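Local coordinates for protein RNA-dependent RNA Polymerase (Bombyx mori cytoplasmic polyhedrosis virus, PDB 6TZ0) that catalyses RNA-templated RNA synthesis from ribonucleoside triphosphates, and so probably transcribes and replicates the double-stranded RNA genome of the virus, at residues Q258-H262 and T285-P289; A416-L421 and L497-F501. All coordinates share one frame; numbering follows the deposited sequence.

Contact 1: Q258-H262 and T285-P289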
loop_
_atom_site.group_PDB
_atom_site.type_symbol
_atom_site.label_atom_id
_atom_site.label_comp_id
_atom_site.label_asym_id
_atom_site.label_seq_id
_atom_site.Cartn_x
_atom_site.Cartn_y
_atom_site.Cartn_z
ATOM N N GLN A 258 9.560 26.572 -17.380
ATOM C CA GLN A 258 10.136 26.136 -18.640
ATOM C C GLN A 258 10.194 27.286 -19.637
ATOM O O GLN A 258 11.203 27.465 -20.328
ATOM C CB GLN A 258 9.321 24.965 -19.173
ATOM C CG GLN A 258 9.922 24.222 -20.321
ATOM C CD GLN A 258 9.114 23.002 -20.656
ATOM O OE1 GLN A 258 8.049 22.782 -20.091
ATOM N NE2 GLN A 258 9.626 22.181 -21.547
ATOM N N GLU A 259 9.149 28.114 -19.679
ATOM C CA GLU A 259 9.174 29.309 -20.517
ATOM C C GLU A 259 10.162 30.345 -20.000
ATOM O O GLU A 259 10.827 31.019 -20.798
ATOM C CB GLU A 259 7.776 29.912 -20.600
ATOM C CG GLU A 259 7.667 31.101 -21.520
ATOM C CD GLU A 259 6.268 31.653 -21.573
ATOM O OE1 GLU A 259 5.384 31.082 -20.905
ATOM O OE2 GLU A 259 6.052 32.663 -22.271
ATOM N N ALA A 260 10.273 30.476 -18.677
ATOM C CA ALA A 260 11.252 31.398 -18.105
ATOM C C ALA A 260 12.679 30.984 -18.449
ATOM O O ALA A 260 13.498 31.818 -18.856
ATOM C CB ALA A 260 11.073 31.480 -16.593
ATOM N N LEU A 261 12.976 29.693 -18.331
ATOM C CA LEU A 261 14.302 29.184 -18.637
ATOM C C LEU A 261 14.577 29.200 -20.135
ATOM O O LEU A 261 15.737 29.308 -20.543
ATOM C CB LEU A 261 14.437 27.775 -18.070
ATOM C CG LEU A 261 15.812 27.138 -17.926
ATOM C CD1 LEU A 261 16.627 27.872 -16.878
ATOM C CD2 LEU A 261 15.627 25.705 -17.535
ATOM N N HIS A 262 13.530 29.096 -20.959
ATOM C CA HIS A 262 13.661 29.358 -22.389
ATOM C C HIS A 262 14.091 30.794 -22.657
ATOM O O HIS A 262 15.022 31.037 -23.430
ATOM C CB HIS A 262 12.342 29.068 -23.095
ATOM C CG HIS A 262 12.298 29.547 -24.510
ATOM N ND1 HIS A 262 12.984 28.930 -25.530
ATOM C CD2 HIS A 262 11.649 30.591 -25.075
ATOM C CE1 HIS A 262 12.762 29.570 -26.662
ATOM N NE2 HIS A 262 11.953 30.582 -26.413
ATOM N N THR A 285 22.905 26.434 -24.519
ATOM C CA THR A 285 21.680 27.176 -24.768
ATOM C C THR A 285 20.533 26.513 -24.020
ATOM O O THR A 285 20.542 25.297 -23.806
ATOM C CB THR A 285 21.371 27.274 -26.265
ATOM O OG1 THR A 285 20.168 28.030 -26.453
ATOM C CG2 THR A 285 21.218 25.910 -26.908
ATOM N N THR A 286 19.575 27.321 -23.576
ATOM C CA THR A 286 18.411 26.818 -22.862
ATOM C C THR A 286 17.121 27.102 -23.611
ATOM O O THR A 286 16.039 27.019 -23.029
ATOM C CB THR A 286 18.341 27.399 -21.451
ATOM O OG1 THR A 286 18.291 28.829 -21.510
ATOM C CG2 THR A 286 19.533 26.965 -20.633
ATOM N N SER A 287 17.224 27.452 -24.887
ATOM C CA SER A 287 16.045 27.586 -25.724
ATOM C C SER A 287 15.433 26.216 -25.980
ATOM O O SER A 287 16.123 25.197 -25.937
ATOM C CB SER A 287 16.409 28.264 -27.038
ATOM O OG SER A 287 17.308 27.466 -27.780
ATOM N N GLU A 288 14.140 26.192 -26.249
ATOM C CA GLU A 288 13.370 24.967 -26.367
ATOM C C GLU A 288 12.997 24.700 -27.818
ATOM O O GLU A 288 12.979 25.620 -28.641
ATOM C CB GLU A 288 12.103 25.070 -25.507
ATOM C CG GLU A 288 12.370 25.219 -24.020
ATOM C CD GLU A 288 13.013 24.000 -23.398
ATOM O OE1 GLU A 288 12.731 22.873 -23.851
ATOM O OE2 GLU A 288 13.806 24.167 -22.451
ATOM N N PRO A 289 12.714 23.447 -28.180
ATOM C CA PRO A 289 12.250 23.155 -29.542
ATOM C C PRO A 289 10.850 23.696 -29.787
ATOM O O PRO A 289 10.150 24.135 -28.875
ATOM C CB PRO A 289 12.273 21.629 -29.603
ATOM C CG PRO A 289 13.231 21.223 -28.562
ATOM C CD PRO A 289 13.071 22.209 -27.463
#
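His262 takes a hydrogen bond on ND1 from the backbone N of Glu288, 3.1 Å away. The bond is bent, 148° at the hydrogen, and the donor lies 16° out of the imidazole plane. The His262 torsion, with CG anti to the backbone N (chi1 169°), sets ND1 beside the backbone at Ser287 and Glu288. The second bond runs from Thr286 OG1 to Leu261 O, at 2.8 Å and close to the C=O axis. Between the two bonds, His262 CA makes a nearly straight C-H...O contact of 3.4 Å with Thr286 O. Glu288 CG packs on His262 CB at 4.0 Å. The Glu288 chain is bent at chi2, which turns its carboxylate away from the imidazole, to the side of the Gln258 amide. This amide and the carboxylate stand nearly at right angles and only lie near each other, Gln258 NE2 being 3.9 Å from Glu288 OE1. Glu288 OE1 accepts a hydrogen bond from Gln717 N, and Gln258 NE2 bonds weakly to Leu715 O. Thr286 also shares backbone bonding with Gly265, just past the helix. Helix 257-264 leads into strands 266-272 and 278-285, probably a hairpin, and the loop after them folds back on the helix, within the N-terminal family region.

Contact 2: A416-L421 and L497-F501; sequences AWLNFL and LFLSF
Trp417, Phe420, Phe498 and Phe501 form an aromatic cluster across 416-421 and 497-501. Two of its pairs are T-shaped. Phe498 points its edge at one face of the Trp417 indole, with CD1 over the ring and the planes 83° apart. Its CB adds a CH-pi contact, 4.2 Å from the centroid of the six-membered ring of Trp417. In the other pair, the Trp417 edge meets a face of Phe501; CE3 lies 3.9 Å from Phe501 CG, toward the rim. Trp417 thus gives a face to one phenylalanine and an edge to the other. The third ring pair is oblique: Phe501 CE1 sits over one face of Phe420, 3.5 Å from Phe420 CG, with the planes at 54°. Aliphatic contacts fill in around the rings. Leu497 CD2 meets the edge of Phe420 at CE2, 3.8 Å away, and Trp417 CH2 at 4.2 Å. Ala416 CB touches Phe501 CZ at 4.1 Å. Within 497-501, Ser500 OG donates to Leu497 O at 3.1 Å from above the carbonyl plane. Beyond the pair, Phe579 stacks on Phe498 and Arg465 makes a cation-pi contact with it. Helix 413-422 packs against 449-455, through Trp417 and Leu421, and against the junction of 494-499 and 501-508.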
loop_
_atom_site.group_PDB
_atom_site.type_symbol
_atom_site.label_atom_id
_atom_site.label_comp_id
_atom_site.label_asym_id
_atom_site.label_seq_id
_atom_site.Cartn_x
_atom_site.Cartn_y
_atom_site.Cartn_z
ATOM N N ALA A 416 7.707 -17.966 1.886
ATOM C CA ALA A 416 7.637 -16.619 1.332
ATOM C C ALA A 416 6.355 -15.907 1.745
ATOM O O ALA A 416 6.378 -14.711 2.037
ATOM C CB ALA A 416 7.755 -16.675 -0.187
ATOM N N TRP A 417 5.231 -16.627 1.792
ATOM C CA TRP A 417 3.977 -16.039 2.259
ATOM C C TRP A 417 4.033 -15.675 3.737
ATOM O O TRP A 417 3.557 -14.604 4.141
ATOM C CB TRP A 417 2.826 -17.004 1.977
ATOM C CG TRP A 417 1.546 -16.664 2.663
ATOM C CD1 TRP A 417 0.986 -17.335 3.706
ATOM C CD2 TRP A 417 0.670 -15.572 2.375
ATOM N NE1 TRP A 417 -0.183 -16.739 4.080
ATOM C CE2 TRP A 417 -0.403 -15.652 3.279
ATOM C CE3 TRP A 417 0.685 -14.539 1.438
ATOM C CZ2 TRP A 417 -1.444 -14.739 3.277
ATOM C CZ3 TRP A 417 -0.351 -13.637 1.437
ATOM C CH2 TRP A 417 -1.398 -13.740 2.351
ATOM N N LEU A 418 4.627 -16.543 4.558
ATOM C CA LEU A 418 4.785 -16.215 5.973
ATOM C C LEU A 418 5.733 -15.040 6.192
ATOM O O LEU A 418 5.480 -14.201 7.064
ATOM C CB LEU A 418 5.256 -17.442 6.752
ATOM C CG LEU A 418 4.188 -18.335 7.386
ATOM C CD1 LEU A 418 3.339 -19.067 6.374
ATOM C CD2 LEU A 418 4.866 -19.329 8.294
ATOM N N ASN A 419 6.805 -14.940 5.400
ATOM C CA ASN A 419 7.690 -13.784 5.500
ATOM C C ASN A 419 7.024 -12.520 4.983
ATOM O O ASN A 419 7.340 -11.421 5.443
ATOM C CB ASN A 419 8.981 -14.036 4.729
ATOM C CG ASN A 419 9.821 -15.126 5.347
ATOM O OD1 ASN A 419 9.910 -15.238 6.566
ATOM N ND2 ASN A 419 10.454 -15.934 4.507
ATOM N N PHE A 420 6.117 -12.658 4.024
ATOM C CA PHE A 420 5.369 -11.517 3.525
ATOM C C PHE A 420 4.392 -11.007 4.572
ATOM O O PHE A 420 4.105 -9.807 4.630
ATOM C CB PHE A 420 4.651 -11.940 2.248
ATOM C CG PHE A 420 3.857 -10.864 1.597
ATOM C CD1 PHE A 420 4.475 -9.874 0.858
ATOM C CD2 PHE A 420 2.478 -10.870 1.689
ATOM C CE1 PHE A 420 3.731 -8.900 0.241
ATOM C CE2 PHE A 420 1.734 -9.898 1.082
ATOM C CZ PHE A 420 2.363 -8.920 0.350
ATOM N N LEU A 421 3.858 -11.906 5.398
ATOM C CA LEU A 421 2.977 -11.464 6.473
ATOM C C LEU A 421 3.764 -10.846 7.622
ATOM O O LEU A 421 3.356 -9.821 8.179
ATOM C CB LEU A 421 2.120 -12.621 6.973
ATOM C CG LEU A 421 1.086 -13.115 5.975
ATOM C CD1 LEU A 421 0.379 -14.301 6.554
ATOM C CD2 LEU A 421 0.107 -12.020 5.635
ATOM N N LEU A 497 -5.598 -11.329 -0.233
ATOM C CA LEU A 497 -4.186 -10.993 -0.346
ATOM C C LEU A 497 -3.386 -12.192 -0.827
ATOM O O LEU A 497 -2.371 -12.041 -1.510
ATOM C CB LEU A 497 -3.667 -10.493 1.000
ATOM C CG LEU A 497 -2.282 -9.858 1.027
ATOM C CD1 LEU A 497 -2.289 -8.587 0.217
ATOM C CD2 LEU A 497 -1.826 -9.589 2.440
ATOM N N PHE A 498 -3.841 -13.396 -0.485
ATOM C CA PHE A 498 -3.160 -14.611 -0.900
ATOM C C PHE A 498 -3.377 -14.903 -2.375
ATOM O O PHE A 498 -2.507 -15.497 -3.016
ATOM C CB PHE A 498 -3.644 -15.778 -0.045
ATOM C CG PHE A 498 -2.955 -17.072 -0.330
ATOM C CD1 PHE A 498 -1.684 -17.311 0.153
ATOM C CD2 PHE A 498 -3.581 -18.053 -1.081
ATOM C CE1 PHE A 498 -1.049 -18.500 -0.098
ATOM C CE2 PHE A 498 -2.948 -19.244 -1.339
ATOM C CZ PHE A 498 -1.681 -19.466 -0.847
ATOM N N LEU A 499 -4.529 -14.514 -2.926
ATOM C CA LEU A 499 -4.768 -14.735 -4.351
ATOM C C LEU A 499 -3.875 -13.862 -5.220
ATOM O O LEU A 499 -3.515 -14.253 -6.335
ATOM C CB LEU A 499 -6.231 -14.489 -4.700
ATOM C CG LEU A 499 -7.199 -15.578 -4.270
ATOM C CD1 LEU A 499 -8.612 -15.166 -4.624
ATOM C CD2 LEU A 499 -6.816 -16.876 -4.955
ATOM N N SER A 500 -3.506 -12.686 -4.736
ATOM C CA SER A 500 -2.636 -11.806 -5.496
ATOM C C SER A 500 -1.161 -12.014 -5.193
ATOM O O SER A 500 -0.348 -11.167 -5.569
ATOM C CB SER A 500 -3.014 -10.353 -5.222
ATOM O OG SER A 500 -2.787 -10.021 -3.867
ATOM N N PHE A 501 -0.792 -13.111 -4.537
ATOM C CA PHE A 501 0.590 -13.250 -4.102
ATOM C C PHE A 501 1.462 -13.877 -5.182
ATOM O O PHE A 501 2.605 -13.453 -5.382
ATOM C CB PHE A 501 0.658 -14.055 -2.812
ATOM C CG PHE A 501 2.031 -14.143 -2.240
ATOM C CD1 PHE A 501 2.629 -13.023 -1.692
ATOM C CD2 PHE A 501 2.720 -15.341 -2.232
ATOM C CE1 PHE A 501 3.893 -13.093 -1.163
ATOM C CE2 PHE A 501 3.982 -15.412 -1.707
ATOM C CZ PHE A 501 4.569 -14.289 -1.169
#

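Contact 1 and contact 2 share no helix or strand. Their centres are 49 Å apart, and their nearest atoms about 38 Å. Contact 1 belongs to the N-terminal family region and contact 2 to the central polymerase region. Contact 1 is partly buried and joins a helix to a nearby loop. Its chemistry is polar, with backbone groups bonded by side chains. Contact 2 is buried and joins segments much farther apart in sequence. There the grip is apolar, through aromatic rings and leucines, and the summed buried area is larger, 368 Å² against 294 Å². In contact 1 the side chain of Gln258 lies about 12 Å from that of Asp547, a magnesium ligand whose metal is absent here; contact 2 is away from the annotated sites.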